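Local coordinates for lombricine kinase (PDB 3JPZ), which probably catalyses the reversible transfer of a phosphoryl group between ATP and the guanidino compound lombricine, as a member of the phosphagen kinase family, at residues R117-R122 with G277-V282; L304-T309 with Y321-A326. One frame throughout, in Å; residues are numbered along the deposited sequence. Where two conformers were deposited one is given.

Contact 1: residues R117-R122 with G277-V282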
ATOM      1  N   ARG A 117      28.026 -12.107  -8.970  1.00 20.51           N
ATOM      2  CA  ARG A 117      26.740 -12.773  -9.047  1.00 13.05           C
ATOM      3  C   ARG A 117      26.091 -12.400 -10.364  1.00 19.13           C
ATOM      4  O   ARG A 117      26.448 -11.402 -10.989  1.00 11.96           O
ATOM      5  CB  ARG A 117      25.826 -12.441  -7.859  1.00 25.86           C
ATOM      6  CG  ARG A 117      25.901 -11.021  -7.347  1.00 16.26           C
ATOM      7  CD  ARG A 117      24.690 -10.691  -6.472  1.00 28.99           C
ATOM      8  NE  ARG A 117      23.617 -10.106  -7.271  1.00 49.42           N
ATOM      9  CZ  ARG A 117      22.363  -9.948  -6.864  1.00 39.67           C
ATOM     10  NH1 ARG A 117      21.995 -10.339  -5.654  1.00 53.27           N
ATOM     11  NH2 ARG A 117      21.477  -9.399  -7.680  1.00 29.97           N
ATOM     12  N   ILE A 118      25.171 -13.245 -10.799  1.00 13.15           N
ATOM     13  CA  ILE A 118      24.347 -12.974 -11.958  1.00 13.35           C
ATOM     14  C   ILE A 118      22.929 -13.315 -11.548  1.00 11.62           C
ATOM     15  O   ILE A 118      22.680 -14.399 -11.032  1.00 15.74           O
ATOM     16  CB  ILE A 118      24.745 -13.854 -13.150  1.00 11.81           C
ATOM     17  CG1 ILE A 118      26.216 -13.655 -13.491  1.00 17.80           C
ATOM     18  CG2 ILE A 118      23.862 -13.541 -14.353  1.00 17.13           C
ATOM     19  CD1 ILE A 118      26.719 -14.627 -14.537  1.00 12.05           C
ATOM     20  N   ARG A 119      21.998 -12.399 -11.778  1.00 11.35           N
ATOM     21  CA  ARG A 119      20.634 -12.601 -11.327  1.00 17.17           C
ATOM     22  C   ARG A 119      19.664 -12.409 -12.480  1.00 22.00           C
ATOM     23  O   ARG A 119      19.927 -11.672 -13.426  1.00 11.84           O
ATOM     24  CB  ARG A 119      20.295 -11.662 -10.165  1.00 16.96           C
ATOM     25  CG  ARG A 119      19.808 -10.278 -10.565  1.00 40.99           C
ATOM     26  CD  ARG A 119      18.342 -10.064 -10.212  1.00 36.24           C
ATOM     27  NE  ARG A 119      17.838  -8.790 -10.722  1.00 51.76           N
ATOM     28  CZ  ARG A 119      17.832  -7.647 -10.042  1.00 68.10           C
ATOM     29  NH1 ARG A 119      17.356  -6.544 -10.606  1.00 73.67           N
ATOM     30  NH2 ARG A 119      18.296  -7.596  -8.800  1.00 66.21           N
ATOM     31  N   THR A 120      18.553 -13.116 -12.413  1.00 11.81           N
ATOM     32  CA  THR A 120      17.468 -12.855 -13.327  1.00 11.87           C
ATOM     33  C   THR A 120      16.187 -13.151 -12.588  1.00 12.02           C
ATOM     34  O   THR A 120      16.210 -13.511 -11.415  1.00 13.48           O
ATOM     35  CB  THR A 120      17.556 -13.717 -14.596  1.00 23.57           C
ATOM     36  OG1 THR A 120      16.637 -13.211 -15.576  1.00 16.46           O
ATOM     37  CG2 THR A 120      17.229 -15.175 -14.281  1.00 25.08           C
ATOM     38  N   GLY A 121      15.069 -12.978 -13.271  1.00 13.17           N
ATOM     39  CA  GLY A 121      13.789 -13.322 -12.703  1.00 16.63           C
ATOM     40  C   GLY A 121      13.051 -14.185 -13.697  1.00 13.24           C
ATOM     41  O   GLY A 121      13.308 -14.140 -14.894  1.00 17.97           O
ATOM     42  N   ARG A 122      12.119 -14.971 -13.192  1.00 14.61           N
ATOM     43  CA  ARG A 122      11.277 -15.779 -14.047  1.00 16.49           C
ATOM     44  C   ARG A 122       9.852 -15.683 -13.544  1.00 14.02           C
ATOM     45  O   ARG A 122       9.615 -15.649 -12.337  1.00 14.38           O
ATOM     46  CB  ARG A 122      11.755 -17.227 -14.047  1.00 18.19           C
ATOM     47  CG  ARG A 122      13.097 -17.421 -14.750  1.00 15.90           C
ATOM     48  CD  ARG A 122      12.978 -17.163 -16.240  1.00 16.11           C
ATOM     49  NE  ARG A 122      14.229 -17.405 -16.952  1.00 15.44           N
ATOM     50  CZ  ARG A 122      15.180 -16.492 -17.130  1.00 15.34           C
ATOM     51  NH1 ARG A 122      15.025 -15.270 -16.653  1.00 13.57           N
ATOM     52  NH2 ARG A 122      16.289 -16.797 -17.791  1.00 22.12           N
ATOM     53  N   GLY A 277      16.270  -9.726 -18.174  1.00 20.74           N
ATOM     54  CA  GLY A 277      16.173  -9.336 -16.780  1.00 22.24           C
ATOM     55  C   GLY A 277      17.467  -9.692 -16.073  1.00 17.22           C
ATOM     56  O   GLY A 277      17.479  -9.997 -14.888  1.00 15.66           O
ATOM     57  N   LEU A 278      18.574  -9.645 -16.805  1.00 11.23           N
ATOM     58  CA  LEU A 278      19.837 -10.143 -16.277  1.00 11.35           C
ATOM     59  C   LEU A 278      20.666  -9.059 -15.607  1.00 10.99           C
ATOM     60  O   LEU A 278      20.997  -8.044 -16.219  1.00 10.71           O
ATOM     61  CB  LEU A 278      20.690 -10.762 -17.376  1.00 12.99           C
ATOM     62  CG  LEU A 278      21.937 -11.433 -16.791  1.00 12.10           C
ATOM     63  CD1 LEU A 278      21.869 -12.935 -16.986  1.00 12.99           C
ATOM     64  CD2 LEU A 278      23.202 -10.882 -17.396  1.00 17.55           C
ATOM     65  N   ARG A 279      21.033  -9.308 -14.355  1.00 13.50           N
ATOM     66  CA  ARG A 279      21.941  -8.430 -13.642  1.00 18.85           C
ATOM     67  C   ARG A 279      23.189  -9.217 -13.300  1.00 14.32           C
ATOM     68  O   ARG A 279      23.209  -9.980 -12.338  1.00 11.07           O
ATOM     69  CB  ARG A 279      21.307  -7.892 -12.365  1.00 13.58           C
ATOM     70  CG  ARG A 279      22.092  -6.750 -11.763  1.00 10.12           C
ATOM     71  CD  ARG A 279      21.600  -6.360 -10.383  1.00 13.78           C
ATOM     72  NE  ARG A 279      22.230  -5.119  -9.937  1.00 22.99           N
ATOM     73  CZ  ARG A 279      23.375  -5.050  -9.262  1.00 11.12           C
ATOM     74  NH1 ARG A 279      24.028  -6.152  -8.934  1.00 21.84           N
ATOM     75  NH2 ARG A 279      23.864  -3.871  -8.904  1.00 14.26           N
ATOM     76  N   ALA A 280      24.207  -9.044 -14.133  1.00 11.10           N
ATOM     77  CA  ALA A 280      25.524  -9.611 -13.908  1.00 10.90           C
ATOM     78  C   ALA A 280      26.366  -8.538 -13.246  1.00 11.17           C
ATOM     79  O   ALA A 280      26.465  -7.406 -13.737  1.00 11.28           O
ATOM     80  CB  ALA A 280      26.144 -10.047 -15.231  1.00 13.82           C
ATOM     81  N   SER A 281      26.971  -8.891 -12.123  0.80 10.82           N
ATOM     82  CA  SER A 281      27.731  -7.929 -11.345  0.80 12.66           C
ATOM     83  C   SER A 281      29.001  -8.558 -10.809  0.80 12.92           C
ATOM     84  O   SER A 281      29.105  -9.783 -10.698  0.80 10.61           O
ATOM     85  CB  SER A 281      26.886  -7.410 -10.181  0.80 10.93           C
ATOM     86  OG  SER A 281      26.469  -8.479  -9.351  0.80 11.10           O
ATOM     87  N   VAL A 282      29.974  -7.711 -10.501  1.00 11.11           N
ATOM     88  CA  VAL A 282      31.107  -8.105  -9.697  1.00 10.85           C
ATOM     89  C   VAL A 282      31.235  -7.060  -8.609  1.00 19.85           C
ATOM     90  O   VAL A 282      30.732  -5.943  -8.741  1.00 13.34           O
ATOM     91  CB  VAL A 282      32.441  -8.094 -10.460  1.00 10.62           C
ATOM     92  CG1 VAL A 282      32.382  -8.950 -11.690  1.00 13.70           C
ATOM     93  CG2 VAL A 282      32.846  -6.652 -10.789  1.00 13.14           C
TER
HETATM   94  O   HOH W   1      23.845  -8.954 -10.034  1.00 16.29           O
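Arg279 CD sits over one face of the Arg119 guanidinium, 3.8 Å above it and near its margin, and the two guanidinium planes are turned 39° apart. The Arg117 guanidinium has Arg119 NH2 and a water in plane at its edge, and stands 81° from that of Arg279. All three arginines rise from one face of two antiparallel strands in the middle of the large sheet of the phosphagen kinase catalytic domain, and all three contact ADP in a complex of this protein. With no nucleotide here, Arg117 NE and Arg279 NH1 sit 4.3 Å apart, and the like charges probably repel each other. The same water, bonded also to Ser281 OG, accepts from both of those nitrogens and may ease the repulsion; it donates to Arg279 O at 2.6 Å. Asp322, on the next strand, adds a salt bridge to Arg279. Along the backbone, two pairs of bonds join Arg117 with Ser281 and Arg119 with Arg279. On the face of Ile118 and Ala280 the packing is mostly apolar, against helices 233-252 and 333-355. Ile118 CG2, anti to the backbone N, presses on Leu278 CD1 at a tight 3.4 Å, while Ile118 CG1 rests 4.0 Å from Ala280 CB.

Contact 2: residues L304-T309 with Y321-A326; sequences LQKRGT and YDISNA
Gln305 OE1 accepts a hydrogen bond from each of two waters, which tie it to the end of the facing strand and the residue that follows it. The nearer water, 2.6 Å from Gln305 OE1, also donates to Ala326 O; the other donates to Asn325 O and accepts from Ser324 OG. These bridges close one end of an antiparallel pair at the edge of the catalytic domain's large sheet, where strand 304-307 is the outermost in this chain. Gln305 CG lies beside the methyl of Ala326, 3.5 Å from its CB. Between the strands, Gln305 with Ser324 and Arg307 with Asp322 form the hydrogen-bonded pairs, each joined by two backbone bonds.

On the face of Gln305 and Ser324, Arg307 and Asp322 extend together. Arg307 NE comes only to 4.3 Å from Asp322 OD1, which is far from the plane of the guanidinium; no N-H aims at it, leaving at most a general attraction of charge. Each has its salt bridge elsewhere, Arg307 with Glu312 and Asp322 with Arg279. Arg307 and Thr309 bind ADP in a complex of this protein, which places this end of the pair in the nucleotide site. There a water donates to both Asp322 OD2 and Thr309 O.

The opposite face is largely hydrocarbon. Lys306, its CG anti to the backbone N (chi1 162°), brings CD to 3.6 Å from Tyr321 CD2, and its chain then bends to take NZ to a salt bridge with Glu296. Nearer helix 333-355, Leu304 crosses Ile323 at about a right angle, Leu304 CD1 meeting Ile323 CG2 at 3.7 Å.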
ATOM      1  N   LEU A 304      27.937   0.220 -18.105  1.00 10.97           N
ATOM      2  CA  LEU A 304      27.871  -0.362 -16.785  1.00 12.52           C
ATOM      3  C   LEU A 304      27.199   0.569 -15.787  1.00 11.19           C
ATOM      4  O   LEU A 304      27.174   1.782 -15.961  1.00 11.53           O
ATOM      5  CB  LEU A 304      29.276  -0.691 -16.296  1.00 11.39           C
ATOM      6  CG  LEU A 304      30.092  -1.640 -17.176  1.00 11.23           C
ATOM      7  CD1 LEU A 304      31.533  -1.598 -16.731  1.00 10.79           C
ATOM      8  CD2 LEU A 304      29.526  -3.055 -17.111  1.00 16.20           C
ATOM      9  N   GLN A 305      26.662  -0.021 -14.735  1.00 11.79           N
ATOM     10  CA  GLN A 305      26.175   0.731 -13.594  1.00 16.97           C
ATOM     11  C   GLN A 305      27.011   0.417 -12.364  1.00 22.70           C
ATOM     12  O   GLN A 305      27.610  -0.657 -12.242  1.00 11.33           O
ATOM     13  CB  GLN A 305      24.718   0.411 -13.311  1.00 12.14           C
ATOM     14  CG  GLN A 305      23.770   0.899 -14.367  1.00 17.39           C
ATOM     15  CD  GLN A 305      22.339   0.761 -13.927  1.00 21.36           C
ATOM     16  OE1 GLN A 305      21.798  -0.344 -13.877  1.00 12.25           O
ATOM     17  NE2 GLN A 305      21.715   1.883 -13.589  1.00 15.26           N
ATOM     18  N   LYS A 306      27.022   1.369 -11.443  1.00 11.94           N
ATOM     19  CA  LYS A 306      27.941   1.357 -10.333  1.00 12.60           C
ATOM     20  C   LYS A 306      27.227   1.796  -9.067  1.00 11.99           C
ATOM     21  O   LYS A 306      26.414   2.730  -9.085  1.00 13.35           O
ATOM     22  CB  LYS A 306      29.093   2.315 -10.637  1.00 12.11           C
ATOM     23  CG  LYS A 306      29.898   2.734  -9.436  1.00 14.08           C
ATOM     24  CD  LYS A 306      31.092   3.613  -9.848  1.00 11.96           C
ATOM     25  CE  LYS A 306      30.641   4.884 -10.521  1.00 12.19           C
ATOM     26  NZ  LYS A 306      29.970   5.813  -9.580  1.00 12.75           N
ATOM     27  N   ARG A 307      27.537   1.116  -7.975  1.00 12.19           N
ATOM     28  CA  ARG A 307      27.047   1.487  -6.662  1.00 12.28           C
ATOM     29  C   ARG A 307      27.997   0.901  -5.638  1.00 12.83           C
ATOM     30  O   ARG A 307      28.964   0.220  -6.000  1.00 12.21           O
ATOM     31  CB  ARG A 307      25.606   1.005  -6.447  1.00 12.63           C
ATOM     32  CG  ARG A 307      25.426  -0.499  -6.420  1.00 12.13           C
ATOM     33  CD  ARG A 307      23.961  -0.856  -6.434  1.00 12.17           C
ATOM     34  NE  ARG A 307      23.717  -2.269  -6.169  1.00 13.36           N
ATOM     35  CZ  ARG A 307      22.548  -2.874  -6.361  1.00 13.38           C
ATOM     36  NH1 ARG A 307      21.516  -2.189  -6.825  1.00 16.66           N
ATOM     37  NH2 ARG A 307      22.406  -4.166  -6.094  1.00 12.53           N
ATOM     38  N   GLY A 308      27.747   1.185  -4.366  1.00 20.66           N
ATOM     39  CA  GLY A 308      28.565   0.645  -3.304  1.00 21.19           C
ATOM     40  C   GLY A 308      28.254  -0.827  -3.141  1.00 25.23           C
ATOM     41  O   GLY A 308      27.410  -1.381  -3.858  1.00 20.71           O
ATOM     42  N   THR A 309      28.916  -1.459  -2.184  1.00 20.85           N
ATOM     43  CA  THR A 309      28.806  -2.904  -2.019  1.00 23.90           C
ATOM     44  C   THR A 309      27.523  -3.349  -1.331  1.00 23.49           C
ATOM     45  O   THR A 309      27.177  -4.529  -1.375  1.00 33.04           O
ATOM     46  CB  THR A 309      29.978  -3.455  -1.207  1.00 21.48           C
ATOM     47  OG1 THR A 309      30.272  -2.562  -0.128  1.00 29.88           O
ATOM     48  CG2 THR A 309      31.202  -3.620  -2.088  1.00 30.93           C
ATOM     49  N   TYR A 321      33.481  -1.395  -5.651  1.00 11.80           N
ATOM     50  CA  TYR A 321      32.216  -1.016  -6.249  1.00 11.44           C
ATOM     51  C   TYR A 321      31.490  -2.220  -6.814  1.00 12.28           C
ATOM     52  O   TYR A 321      32.099  -3.136  -7.357  1.00 11.77           O
ATOM     53  CB  TYR A 321      32.444  -0.009  -7.356  1.00 11.57           C
ATOM     54  CG  TYR A 321      33.012   1.281  -6.864  1.00 11.63           C
ATOM     55  CD1 TYR A 321      34.371   1.419  -6.635  1.00 24.28           C
ATOM     56  CD2 TYR A 321      32.192   2.360  -6.615  1.00 11.83           C
ATOM     57  CE1 TYR A 321      34.893   2.601  -6.181  1.00 19.88           C
ATOM     58  CE2 TYR A 321      32.703   3.542  -6.155  1.00 12.15           C
ATOM     59  CZ  TYR A 321      34.052   3.660  -5.948  1.00 11.91           C
ATOM     60  OH  TYR A 321      34.558   4.847  -5.492  1.00 14.93           O
ATOM     61  N   ASP A 322      30.177  -2.207  -6.673  1.00 12.69           N
ATOM     62  CA  ASP A 322      29.347  -3.145  -7.378  1.00 11.22           C
ATOM     63  C   ASP A 322      29.152  -2.618  -8.790  1.00 11.28           C
ATOM     64  O   ASP A 322      28.596  -1.540  -9.001  1.00 11.59           O
ATOM     65  CB  ASP A 322      28.004  -3.300  -6.688  1.00 11.06           C
ATOM     66  CG  ASP A 322      27.103  -4.262  -7.412  1.00 11.39           C
ATOM     67  OD1 ASP A 322      26.760  -3.993  -8.587  1.00 22.24           O
ATOM     68  OD2 ASP A 322      26.757  -5.297  -6.816  1.00 15.94           O
ATOM     69  N   ILE A 323      29.635  -3.388  -9.749  1.00 11.28           N
ATOM     70  CA  ILE A 323      29.618  -3.003 -11.146  1.00 11.58           C
ATOM     71  C   ILE A 323      28.799  -4.048 -11.876  1.00 11.72           C
ATOM     72  O   ILE A 323      29.012  -5.251 -11.712  1.00 12.27           O
ATOM     73  CB  ILE A 323      31.034  -2.921 -11.695  1.00 11.50           C
ATOM     74  CG1 ILE A 323      31.789  -1.794 -10.984  1.00 12.69           C
ATOM     75  CG2 ILE A 323      31.031  -2.709 -13.205  1.00 12.82           C
ATOM     76  CD1 ILE A 323      31.510  -0.418 -11.513  1.00 12.66           C
ATOM     77  N   SER A 324      27.866  -3.575 -12.690  0.70 11.98           N
ATOM     78  CA  SER A 324      26.924  -4.453 -13.361  0.70 12.87           C
ATOM     79  C   SER A 324      26.651  -3.949 -14.767  0.70 17.13           C
ATOM     80  O   SER A 324      27.008  -2.822 -15.117  0.70 11.96           O
ATOM     81  CB  SER A 324      25.615  -4.518 -12.574  0.70 11.99           C
ATOM     82  OG  SER A 324      25.085  -3.219 -12.363  0.70 11.71           O
ATOM     83  N   ASN A 325      26.034  -4.791 -15.581  1.00 11.70           N
ATOM     84  CA  ASN A 325      25.556  -4.337 -16.866  1.00 11.88           C
ATOM     85  C   ASN A 325      24.365  -3.431 -16.612  1.00 11.94           C
ATOM     86  O   ASN A 325      23.596  -3.658 -15.676  1.00 13.45           O
ATOM     87  CB  ASN A 325      25.186  -5.509 -17.770  1.00 12.32           C
ATOM     88  CG  ASN A 325      24.209  -6.453 -17.125  1.00 11.79           C
ATOM     89  OD1 ASN A 325      24.493  -7.045 -16.096  1.00 12.88           O
ATOM     90  ND2 ASN A 325      23.054  -6.614 -17.744  1.00 12.94           N
ATOM     91  N   ALA A 326      24.237  -2.389 -17.423  1.00 12.93           N
ATOM     92  CA  ALA A 326      23.174  -1.401 -17.265  1.00 13.10           C
ATOM     93  C   ALA A 326      21.893  -1.827 -17.985  1.00 12.27           C
ATOM     94  O   ALA A 326      20.791  -1.657 -17.462  1.00 15.06           O
ATOM     95  CB  ALA A 326      23.653  -0.035 -17.778  1.00 12.35           C
TER
HETATM   96  O   HOH W   2      22.401  -2.915 -13.124  1.00 15.18           O
HETATM   97  O   HOH W   3      19.671  -1.354 -14.928  1.00 50.48           O
HETATM   98  O   HOH W   4      26.217  -5.695  -4.068  1.00 23.22           O

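Overall arrangement
From the N terminus, the chain passes through helices 7-10 to 73-83 before strand 113-122 enters the large sheet. Contact 1 closes a loop of 154 residues, which includes the four strands on the far side of 113-122 and helix 233-252, and brings strand 279-285 in beside it. The chain then runs through helix 295-301, and contact 2 closes a short excursion of 11 residues between segments 304-309 and 321-326. The two loops follow in series, neither containing the other. Strands 279-285 and 320-325 are neighbours, so the contacts join directly: Asn325 OD1 probably accepts from Ala280 N, and the guanidinium groups of Arg279 and Arg307 lie close together in the nucleotide site despite their like charge.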